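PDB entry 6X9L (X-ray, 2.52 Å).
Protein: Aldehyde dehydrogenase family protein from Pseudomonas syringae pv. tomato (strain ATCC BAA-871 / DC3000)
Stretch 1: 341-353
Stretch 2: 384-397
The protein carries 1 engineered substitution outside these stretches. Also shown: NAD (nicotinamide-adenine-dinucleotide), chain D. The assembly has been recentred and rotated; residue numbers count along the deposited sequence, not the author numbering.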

ATOM      1  N   ARG A 341       4.010  28.078 -14.665  1.00 44.54           N
ATOM      2  CA  ARG A 341       4.624  26.784 -14.913  1.00 44.62           C
ATOM      3  C   ARG A 341       4.339  26.330 -16.344  1.00 42.42           C
ATOM      4  O   ARG A 341       5.266  26.025 -17.102  1.00 43.33           O
ATOM      5  CB  ARG A 341       4.128  25.778 -13.867  1.00 44.60           C
ATOM      6  CG  ARG A 341       5.235  25.243 -12.966  1.00 48.02           C
ATOM      7  CD  ARG A 341       4.849  25.166 -11.489  1.00 48.99           C
ATOM      8  NE  ARG A 341       3.517  24.629 -11.269  1.00 45.85           N
ATOM      9  CZ  ARG A 341       2.844  24.792 -10.135  1.00 45.87           C
ATOM     10  NH1 ARG A 341       3.400  25.458  -9.136  1.00 48.55           N
ATOM     11  NH2 ARG A 341       1.618  24.286  -9.998  1.00 43.50           N
ATOM     12  N   VAL A 342       3.061  26.333 -16.743  1.00 44.24           N
ATOM     13  CA  VAL A 342       2.681  25.943 -18.103  1.00 42.89           C
ATOM     14  C   VAL A 342       3.424  26.789 -19.136  1.00 43.35           C
ATOM     15  O   VAL A 342       3.990  26.272 -20.111  1.00 43.74           O
ATOM     16  CB  VAL A 342       1.159  26.060 -18.276  1.00 41.20           C
ATOM     17  CG1 VAL A 342       0.777  25.783 -19.701  1.00 40.69           C
ATOM     18  CG2 VAL A 342       0.472  25.091 -17.344  1.00 40.90           C
ATOM     19  N   GLN A 343       3.424  28.106 -18.934  1.00 48.42           N
ATOM     20  CA  GLN A 343       4.141  29.020 -19.815  1.00 48.81           C
ATOM     21  C   GLN A 343       5.604  28.617 -19.969  1.00 50.43           C
ATOM     22  O   GLN A 343       6.174  28.707 -21.064  1.00 50.40           O
ATOM     23  CB  GLN A 343       4.020  30.439 -19.265  1.00 49.60           C
ATOM     24  CG  GLN A 343       3.538  31.457 -20.271  1.00 48.83           C
ATOM     25  CD  GLN A 343       2.198  31.133 -20.875  1.00 47.33           C
ATOM     26  OE1 GLN A 343       1.928  31.504 -22.009  1.00 46.88           O
ATOM     27  NE2 GLN A 343       1.350  30.448 -20.128  1.00 47.06           N
ATOM     28  N   ALA A 344       6.229  28.161 -18.885  1.00 35.89           N
ATOM     29  CA  ALA A 344       7.620  27.731 -18.982  1.00 37.90           C
ATOM     30  C   ALA A 344       7.745  26.461 -19.813  1.00 37.68           C
ATOM     31  O   ALA A 344       8.707  26.298 -20.573  1.00 38.82           O
ATOM     32  CB  ALA A 344       8.203  27.519 -17.587  1.00 40.20           C
ATOM     33  N   MET A 345       6.780  25.550 -19.677  1.00 43.48           N
ATOM     34  CA  MET A 345       6.811  24.311 -20.444  1.00 44.12           C
ATOM     35  C   MET A 345       6.635  24.578 -21.934  1.00 43.23           C
ATOM     36  O   MET A 345       7.269  23.916 -22.763  1.00 44.76           O
ATOM     37  CB  MET A 345       5.734  23.350 -19.937  1.00 43.28           C
ATOM     38  CG  MET A 345       6.048  22.724 -18.578  1.00 44.82           C
ATOM     39  SD  MET A 345       7.791  22.283 -18.427  1.00 49.18           S
ATOM     40  CE  MET A 345       7.934  20.779 -19.380  1.00 50.99           C
ATOM     41  N   ILE A 346       5.757  25.523 -22.291  1.00 42.62           N
ATOM     42  CA  ILE A 346       5.586  25.884 -23.694  1.00 42.11           C
ATOM     43  C   ILE A 346       6.891  26.430 -24.256  1.00 43.38           C
ATOM     44  O   ILE A 346       7.366  25.997 -25.313  1.00 44.39           O
ATOM     45  CB  ILE A 346       4.444  26.899 -23.858  1.00 40.16           C
ATOM     46  CG1 ILE A 346       3.125  26.323 -23.370  1.00 39.27           C
ATOM     47  CG2 ILE A 346       4.291  27.282 -25.287  1.00 40.06           C
ATOM     48  CD1 ILE A 346       2.023  27.374 -23.344  1.00 38.12           C
ATOM     49  N   ASN A 347       7.492  27.393 -23.553  1.00 48.22           N
ATOM     50  CA  ASN A 347       8.758  27.944 -24.012  1.00 49.59           C
ATOM     51  C   ASN A 347       9.846  26.871 -24.088  1.00 51.91           C
ATOM     52  O   ASN A 347      10.700  26.916 -24.982  1.00 53.10           O
ATOM     53  CB  ASN A 347       9.170  29.101 -23.101  1.00 50.09           C
ATOM     54  CG  ASN A 347       8.277  30.330 -23.270  1.00 48.57           C
ATOM     55  OD1 ASN A 347       8.015  30.784 -24.391  1.00 47.78           O
ATOM     56  ND2 ASN A 347       7.810  30.872 -22.157  1.00 48.59           N
ATOM     57  N   ALA A 348       9.837  25.897 -23.178  1.00 47.28           N
ATOM     58  CA  ALA A 348      10.823  24.826 -23.250  1.00 49.67           C
ATOM     59  C   ALA A 348      10.650  24.015 -24.525  1.00 49.96           C
ATOM     60  O   ALA A 348      11.639  23.644 -25.172  1.00 51.75           O
ATOM     61  CB  ALA A 348      10.717  23.920 -22.020  1.00 50.97           C
ATOM     62  N   GLY A 349       9.401  23.740 -24.907  1.00 45.80           N
ATOM     63  CA  GLY A 349       9.156  22.977 -26.120  1.00 46.65           C
ATOM     64  C   GLY A 349       9.614  23.701 -27.371  1.00 46.45           C
ATOM     65  O   GLY A 349      10.239  23.105 -28.252  1.00 48.17           O
ATOM     66  N   ILE A 350       9.292  24.992 -27.473  1.00 44.93           N
ATOM     67  CA  ILE A 350       9.850  25.820 -28.540  1.00 44.86           C
ATOM     68  C   ILE A 350      11.368  25.682 -28.579  1.00 46.81           C
ATOM     69  O   ILE A 350      11.961  25.458 -29.635  1.00 47.81           O
ATOM     70  CB  ILE A 350       9.442  27.291 -28.353  1.00 43.03           C
ATOM     71  CG1 ILE A 350       7.933  27.436 -28.107  1.00 41.18           C
ATOM     72  CG2 ILE A 350       9.905  28.110 -29.538  1.00 43.14           C
ATOM     73  CD1 ILE A 350       7.103  27.468 -29.352  1.00 40.90           C
ATOM     74  N   CYS A 351      12.020  25.811 -27.416  1.00 70.52           N
ATOM     75  CA  CYS A 351      13.479  25.905 -27.398  1.00 72.53           C
ATOM     76  C   CYS A 351      14.151  24.580 -27.706  1.00 74.57           C
ATOM     77  O   CYS A 351      15.318  24.581 -28.108  1.00 76.10           O
ATOM     78  CB  CYS A 351      13.981  26.423 -26.045  1.00 73.22           C
ATOM     79  SG  CYS A 351      14.090  28.232 -25.910  1.00 72.44           S
ATOM     80  N   GLU A 352      13.463  23.458 -27.503  1.00 59.57           N
ATOM     81  CA  GLU A 352      14.034  22.157 -27.799  1.00 61.56           C
ATOM     82  C   GLU A 352      13.669  21.689 -29.198  1.00 61.63           C
ATOM     83  O   GLU A 352      13.958  20.548 -29.561  1.00 63.36           O
ATOM     84  CB  GLU A 352      13.622  21.126 -26.730  1.00 62.52           C
ATOM     85  CG  GLU A 352      12.148  20.789 -26.592  1.00 61.64           C
ATOM     86  CD  GLU A 352      11.853  19.960 -25.323  1.00 63.03           C
ATOM     87  OE1 GLU A 352      12.793  19.385 -24.722  1.00 64.97           O
ATOM     88  OE2 GLU A 352      10.671  19.885 -24.917  1.00 62.11           O
ATOM     89  N   GLY A 353      13.065  22.555 -29.999  1.00 53.95           N
ATOM     90  CA  GLY A 353      12.925  22.293 -31.408  1.00 54.37           C
ATOM     91  C   GLY A 353      11.662  21.596 -31.835  1.00 54.35           C
ATOM     92  O   GLY A 353      11.572  21.183 -32.998  1.00 55.29           O
TER
HETATM   93  PA  NAD D 702       0.354  19.515  -5.122  1.00 30.16           P
HETATM   94  O1A NAD D 702       1.111  18.235  -5.121  1.00 28.20           O
HETATM   95  O2A NAD D 702       1.218  20.712  -5.226  1.00 31.14           O
HETATM   96  O5B NAD D 702      -0.607  19.627  -3.825  1.00 29.68           O
HETATM   97  C5B NAD D 702      -1.584  18.640  -3.548  1.00 28.55           C
HETATM   98  C4B NAD D 702      -2.036  18.741  -2.084  1.00 26.47           C
HETATM   99  O4B NAD D 702      -0.927  18.494  -1.244  1.00 25.69           O
HETATM  100  C3B NAD D 702      -2.530  20.128  -1.698  1.00 27.48           C
HETATM  101  O3B NAD D 702      -3.596  19.973  -0.770  1.00 24.94           O
HETATM  102  C2B NAD D 702      -1.339  20.769  -1.007  1.00 28.59           C
HETATM  103  O2B NAD D 702      -1.707  21.724  -0.035  1.00 31.06           O
HETATM  104  C1B NAD D 702      -0.751  19.566  -0.326  1.00 27.32           C
HETATM  105  N9A NAD D 702       0.686  19.648  -0.101  1.00 26.35           N
HETATM  106  C8A NAD D 702       1.639  20.343  -0.816  1.00 27.52           C
HETATM  107  N7A NAD D 702       2.842  20.053  -0.264  1.00 29.18           N
HETATM  108  C5A NAD D 702       2.660  19.199   0.771  1.00 29.92           C
HETATM  109  C6A NAD D 702       3.532  18.591   1.660  1.00 31.54           C
HETATM  110  N6A NAD D 702       4.848  18.695   1.478  1.00 33.16           N
HETATM  111  N1A NAD D 702       3.024  17.735   2.614  1.00 28.66           N
HETATM  112  C2A NAD D 702       1.674  17.485   2.692  1.00 31.21           C
HETATM  113  N3A NAD D 702       0.806  18.088   1.806  1.00 26.74           N
HETATM  114  C4A NAD D 702       1.306  18.931   0.873  1.00 27.40           C
HETATM  115  O3  NAD D 702      -0.782  19.407  -6.258  1.00 35.97           O
HETATM  116  PN  NAD D 702      -0.937  20.255  -7.616  1.00 43.35           P
HETATM  117  O1N NAD D 702       0.230  19.999  -8.494  1.00 43.32           O
HETATM  118  O2N NAD D 702      -1.315  21.642  -7.294  1.00 46.15           O
HETATM  119  O5D NAD D 702      -2.229  19.389  -8.118  1.00 35.80           O
HETATM  120  C5D NAD D 702      -2.255  18.887  -9.431  1.00 26.13           C
HETATM  121  C4D NAD D 702      -1.559  17.524  -9.450  1.00 25.78           C
HETATM  122  O4D NAD D 702      -2.413  16.541  -8.891  1.00 29.74           O
HETATM  123  C3D NAD D 702      -1.266  17.090 -10.873  1.00 27.12           C
HETATM  124  O3D NAD D 702      -0.059  16.368 -10.889  1.00 28.21           O
HETATM  125  C2D NAD D 702      -2.385  16.118 -11.146  1.00 26.26           C
HETATM  126  O2D NAD D 702      -2.061  15.189 -12.158  1.00 30.05           O
HETATM  127  C1D NAD D 702      -2.544  15.453  -9.782  1.00 24.96           C
HETATM  128  N1N NAD D 702      -3.848  14.781  -9.759  1.00 27.90           N
HETATM  129  C2N NAD D 702      -3.899  13.415  -9.711  1.00 26.51           C
HETATM  130  C3N NAD D 702      -5.124  12.762  -9.741  1.00 29.75           C
HETATM  131  C7N NAD D 702      -5.231  11.269  -9.710  1.00 27.07           C
HETATM  132  O7N NAD D 702      -6.500  10.734  -9.430  1.00 27.13           O
HETATM  133  N7N NAD D 702      -4.180  10.481  -9.952  1.00 24.34           N
HETATM  134  C4N NAD D 702      -6.299  13.500  -9.826  1.00 32.89           C
HETATM  135  C5N NAD D 702      -6.233  14.885  -9.884  1.00 30.75           C
HETATM  136  C6N NAD D 702      -4.996  15.519  -9.862  1.00 30.55           C
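Stretch 2, residues 384-397: SMRIAREEIFGPVL

Residues 341-351 of stretch 1 are helical, the tail of a helix that begins earlier in the chain. Its i to i+4 backbone bonds run without a break from Met 345 N to Arg 341 O (3.0 Å) through Glu 352 N to Ala 348 O (3.0 Å). Glu 352, at phi/psi -94/9, is the first residue to leave helical angles, and Gly 353 follows at 92/10, where a CB would be jammed against the preceding carbonyl oxygen; this backbone by itself calls for glycine. Stretch 2 is less regular: a short helix, 386-389, with Met 385 at its N-cap position, then a loop from Glu 390 to Pro 395, then a strand starting at Val 396.

From Met 385 to Gly 394, stretch 2 runs broadly opposite to the helix of stretch 1, as the order of nearest CA atoms demonstrates. Glu 352 CA lies 7.0 Å from Met 385 CA, Gly 349 CA 5.7 Å from Ile 387 CA, and Val 342 CA 5.8 Å from Gly 394 CA. After Gly 394 the chain turns back, bringing Val 396 CA within 7.6 Å of Ile 346 CA, and the strand then leads away from the helix. Together the stretches bury 663 Å², both sides summed.

At the helix end, the carboxylate of Glu 352 meets the start of the short helix, whose first amide groups have no preceding turn to bond to. Arg 386 N donates to Glu 352 OE1 (2.8 Å, N-H...O angle 156°) and Ile 387 N donates to Glu 352 OE2 (3.0 Å, 172°). The chi1 of Glu 352 is p and its chi2 t, and its CA-to-CB bond points toward stretch 2.

One helical turn back, Gly 349 permits close approach: its CA is 3.6 Å from Ile 387 CG2, and an ideal CB would lie a tight 3.0 Å from that same methyl. Ile 387 CG2 also rests 3.3 Å from Met 345 O.

Met 345, m at all three chi angles, has the largest covered area of either stretch, 121 Å². Its SD is 3.2 Å from Arg 386 NH2, and its CE lies over one face of the guanidinium and 3.4 Å from Glu 390 OE1. The guanidinium is held within its own stretch by a salt bridge, Arg 386 NE to Glu 390 OE2 at 2.7 Å, with a second hydrogen bond from Arg 386 NH2 to Glu 390 OE1 at 2.9 Å. Ala 348 CB packs 3.7 Å from Arg 386 NH1.

Further toward the start of stretch 1 the side-chain contacts are apolar. Met 345 CB is 3.8 Å from Ile 392 CG2, Val 342 CG1 is 4.1 Å from Ile 392 CG2, and Ile 346 CG1 is 3.9 Å from Val 396 CG2. Val 342 CG2 lies 3.8 Å from Gly 394 CA; an ideal CB on Gly 394 would clash with that methyl at 2.6 Å. The CA-to-CB bond of Glu 391, by contrast, points away from stretch 1, and its carboxylate accepts hydrogen bonds from NAD: O3D to OE1 at 2.9 Å and O2D to OE2 at 2.8 Å.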

ATOM      1  N   SER A 384      12.269  11.870 -25.964  1.00 52.40           N
ATOM      2  CA  SER A 384      13.280  12.472 -25.081  1.00 52.33           C
ATOM      3  C   SER A 384      12.982  13.942 -24.795  1.00 51.49           C
ATOM      4  O   SER A 384      13.693  14.501 -23.985  1.00 51.37           O
ATOM      5  CB  SER A 384      14.603  12.359 -25.720  1.00 52.88           C
ATOM      6  OG  SER A 384      14.618  13.105 -26.912  1.00 52.57           O
ATOM      7  N   MET A 385      12.031  14.578 -25.469  1.00 54.49           N
ATOM      8  CA  MET A 385      11.875  15.993 -25.172  1.00 52.91           C
ATOM      9  C   MET A 385      11.264  16.200 -23.784  1.00 52.93           C
ATOM     10  O   MET A 385      10.534  15.346 -23.260  1.00 53.72           O
ATOM     11  CB  MET A 385      11.016  16.669 -26.237  1.00 51.32           C
ATOM     12  CG  MET A 385      11.626  16.627 -27.605  1.00 51.26           C
ATOM     13  SD  MET A 385      10.717  17.634 -28.784  1.00 49.25           S
ATOM     14  CE  MET A 385      11.825  17.574 -30.198  1.00 49.62           C
ATOM     15  N   ARG A 386      11.588  17.355 -23.184  1.00 50.87           N
ATOM     16  CA  ARG A 386      11.004  17.722 -21.898  1.00 50.29           C
ATOM     17  C   ARG A 386       9.482  17.718 -21.962  1.00 48.42           C
ATOM     18  O   ARG A 386       8.811  17.162 -21.082  1.00 47.88           O
ATOM     19  CB  ARG A 386      11.514  19.094 -21.457  1.00 48.28           C
ATOM     20  CG  ARG A 386      12.855  19.075 -20.749  1.00 49.82           C
ATOM     21  CD  ARG A 386      13.077  20.351 -19.968  1.00 48.59           C
ATOM     22  NE  ARG A 386      12.084  20.517 -18.911  1.00 48.16           N
ATOM     23  CZ  ARG A 386      11.733  21.696 -18.400  1.00 46.36           C
ATOM     24  NH1 ARG A 386      12.291  22.802 -18.861  1.00 45.19           N
ATOM     25  NH2 ARG A 386      10.814  21.770 -17.440  1.00 45.85           N
ATOM     26  N   ILE A 387       8.912  18.350 -22.990  1.00 47.15           N
ATOM     27  CA  ILE A 387       7.461  18.402 -23.085  1.00 44.61           C
ATOM     28  C   ILE A 387       6.832  17.019 -23.269  1.00 46.65           C
ATOM     29  O   ILE A 387       5.625  16.866 -23.054  1.00 44.43           O
ATOM     30  CB  ILE A 387       7.043  19.347 -24.225  1.00 42.41           C
ATOM     31  CG1 ILE A 387       7.691  18.925 -25.541  1.00 44.74           C
ATOM     32  CG2 ILE A 387       7.413  20.785 -23.894  1.00 39.91           C
ATOM     33  CD1 ILE A 387       7.086  19.618 -26.741  1.00 43.06           C
ATOM     34  N   ALA A 388       7.610  16.001 -23.658  1.00 44.98           N
ATOM     35  CA  ALA A 388       7.073  14.651 -23.778  1.00 45.11           C
ATOM     36  C   ALA A 388       7.189  13.852 -22.489  1.00 43.86           C
ATOM     37  O   ALA A 388       6.341  12.988 -22.226  1.00 42.71           O
ATOM     38  CB  ALA A 388       7.777  13.886 -24.908  1.00 47.74           C
ATOM     39  N   ARG A 389       8.209  14.125 -21.676  1.00 59.40           N
ATOM     40  CA  ARG A 389       8.434  13.357 -20.458  1.00 58.76           C
ATOM     41  C   ARG A 389       7.721  13.923 -19.244  1.00 56.09           C
ATOM     42  O   ARG A 389       7.383  13.160 -18.334  1.00 55.10           O
ATOM     43  CB  ARG A 389       9.932  13.285 -20.141  1.00 61.09           C
ATOM     44  CG  ARG A 389      10.714  12.319 -21.003  1.00 62.92           C
ATOM     45  CD  ARG A 389      12.204  12.546 -20.883  1.00 64.57           C
ATOM     46  NE  ARG A 389      12.933  11.378 -21.363  1.00 65.69           N
ATOM     47  CZ  ARG A 389      14.252  11.246 -21.300  1.00 66.78           C
ATOM     48  NH1 ARG A 389      14.982  12.218 -20.767  1.00 67.05           N
ATOM     49  NH2 ARG A 389      14.843  10.147 -21.764  1.00 67.42           N
ATOM     50  N   GLU A 390       7.497  15.231 -19.201  1.00 48.44           N
ATOM     51  CA  GLU A 390       7.040  15.913 -18.000  1.00 46.06           C
ATOM     52  C   GLU A 390       5.574  16.321 -18.110  1.00 42.73           C
ATOM     53  O   GLU A 390       5.129  16.834 -19.141  1.00 42.03           O
ATOM     54  CB  GLU A 390       7.888  17.154 -17.726  1.00 47.30           C
ATOM     55  CG  GLU A 390       9.347  16.876 -17.430  1.00 51.30           C
ATOM     56  CD  GLU A 390      10.157  18.158 -17.389  1.00 53.85           C
ATOM     57  OE1 GLU A 390       9.614  19.175 -16.919  1.00 51.51           O
ATOM     58  OE2 GLU A 390      11.319  18.161 -17.847  1.00 55.73           O
ATOM     59  N   GLU A 391       4.833  16.088 -17.036  1.00 52.56           N
ATOM     60  CA  GLU A 391       3.455  16.534 -16.981  1.00 49.92           C
ATOM     61  C   GLU A 391       3.436  18.058 -16.992  1.00 48.43           C
ATOM     62  O   GLU A 391       4.217  18.698 -16.276  1.00 49.01           O
ATOM     63  CB  GLU A 391       2.781  15.986 -15.730  1.00 48.98           C
ATOM     64  CG  GLU A 391       1.339  16.407 -15.570  1.00 46.94           C
ATOM     65  CD  GLU A 391       0.705  15.783 -14.334  1.00 46.62           C
ATOM     66  OE1 GLU A 391       1.385  15.702 -13.284  1.00 47.11           O
ATOM     67  OE2 GLU A 391      -0.466  15.360 -14.427  1.00 46.29           O
ATOM     68  N   ILE A 392       2.564  18.635 -17.812  1.00 49.40           N
ATOM     69  CA  ILE A 392       2.509  20.075 -17.972  1.00 47.96           C
ATOM     70  C   ILE A 392       1.339  20.687 -17.213  1.00 46.01           C
ATOM     71  O   ILE A 392       1.440  21.805 -16.701  1.00 45.50           O
ATOM     72  CB  ILE A 392       2.440  20.434 -19.467  1.00 48.04           C
ATOM     73  CG1 ILE A 392       3.718  19.974 -20.173  1.00 50.48           C
ATOM     74  CG2 ILE A 392       2.220  21.926 -19.625  1.00 46.47           C
ATOM     75  CD1 ILE A 392       3.584  19.904 -21.680  1.00 51.37           C
ATOM     76  N   PHE A 393       0.230  19.962 -17.137  1.00 36.08           N
ATOM     77  CA  PHE A 393      -0.952  20.406 -16.401  1.00 34.80           C
ATOM     78  C   PHE A 393      -1.497  21.717 -16.957  1.00 33.97           C
ATOM     79  O   PHE A 393      -1.911  22.606 -16.223  1.00 33.29           O
ATOM     80  CB  PHE A 393      -0.672  20.507 -14.904  1.00 34.63           C
ATOM     81  CG  PHE A 393      -1.721  19.854 -14.070  1.00 34.56           C
ATOM     82  CD1 PHE A 393      -1.996  18.501 -14.224  1.00 35.46           C
ATOM     83  CD2 PHE A 393      -2.492  20.603 -13.183  1.00 34.03           C
ATOM     84  CE1 PHE A 393      -3.002  17.879 -13.468  1.00 35.77           C
ATOM     85  CE2 PHE A 393      -3.486  20.007 -12.420  1.00 34.29           C
ATOM     86  CZ  PHE A 393      -3.748  18.637 -12.562  1.00 35.13           C
ATOM     87  N   GLY A 394      -1.515  21.814 -18.279  1.00 50.78           N
ATOM     88  CA  GLY A 394      -2.128  22.903 -18.997  1.00 50.59           C
ATOM     89  C   GLY A 394      -2.478  22.387 -20.377  1.00 52.22           C
ATOM     90  O   GLY A 394      -2.255  21.210 -20.686  1.00 53.60           O
ATOM     91  N   PRO A 395      -3.025  23.240 -21.241  1.00 41.50           N
ATOM     92  CA  PRO A 395      -3.541  22.729 -22.540  1.00 43.68           C
ATOM     93  C   PRO A 395      -2.454  22.629 -23.613  1.00 44.07           C
ATOM     94  O   PRO A 395      -2.340  23.448 -24.544  1.00 44.11           O
ATOM     95  CB  PRO A 395      -4.613  23.757 -22.897  1.00 44.27           C
ATOM     96  CG  PRO A 395      -4.057  25.052 -22.313  1.00 41.95           C
ATOM     97  CD  PRO A 395      -3.345  24.666 -21.030  1.00 40.52           C
ATOM     98  N   VAL A 396      -1.634  21.586 -23.487  1.00 42.81           N
ATOM     99  CA  VAL A 396      -0.458  21.390 -24.317  1.00 42.92           C
ATOM    100  C   VAL A 396      -0.474  19.939 -24.760  1.00 43.42           C
ATOM    101  O   VAL A 396      -0.318  19.032 -23.933  1.00 43.85           O
ATOM    102  CB  VAL A 396       0.844  21.719 -23.574  1.00 43.18           C
ATOM    103  CG1 VAL A 396       2.049  21.440 -24.464  1.00 43.64           C
ATOM    104  CG2 VAL A 396       0.830  23.169 -23.088  1.00 42.71           C
ATOM    105  N   LEU A 397      -0.660  19.713 -26.053  1.00 39.95           N
ATOM    106  CA  LEU A 397      -0.767  18.370 -26.593  1.00 40.35           C
ATOM    107  C   LEU A 397       0.448  18.092 -27.465  1.00 40.68           C
ATOM    108  O   LEU A 397       0.821  18.930 -28.295  1.00 40.37           O
ATOM    109  CB  LEU A 397      -2.061  18.213 -27.396  1.00 40.47           C
ATOM    110  CG  LEU A 397      -2.208  16.956 -28.267  1.00 40.89           C
ATOM    111  CD1 LEU A 397      -2.151  15.702 -27.412  1.00 41.32           C
ATOM    112  CD2 LEU A 397      -3.485  16.991 -29.075  1.00 41.09           C
TER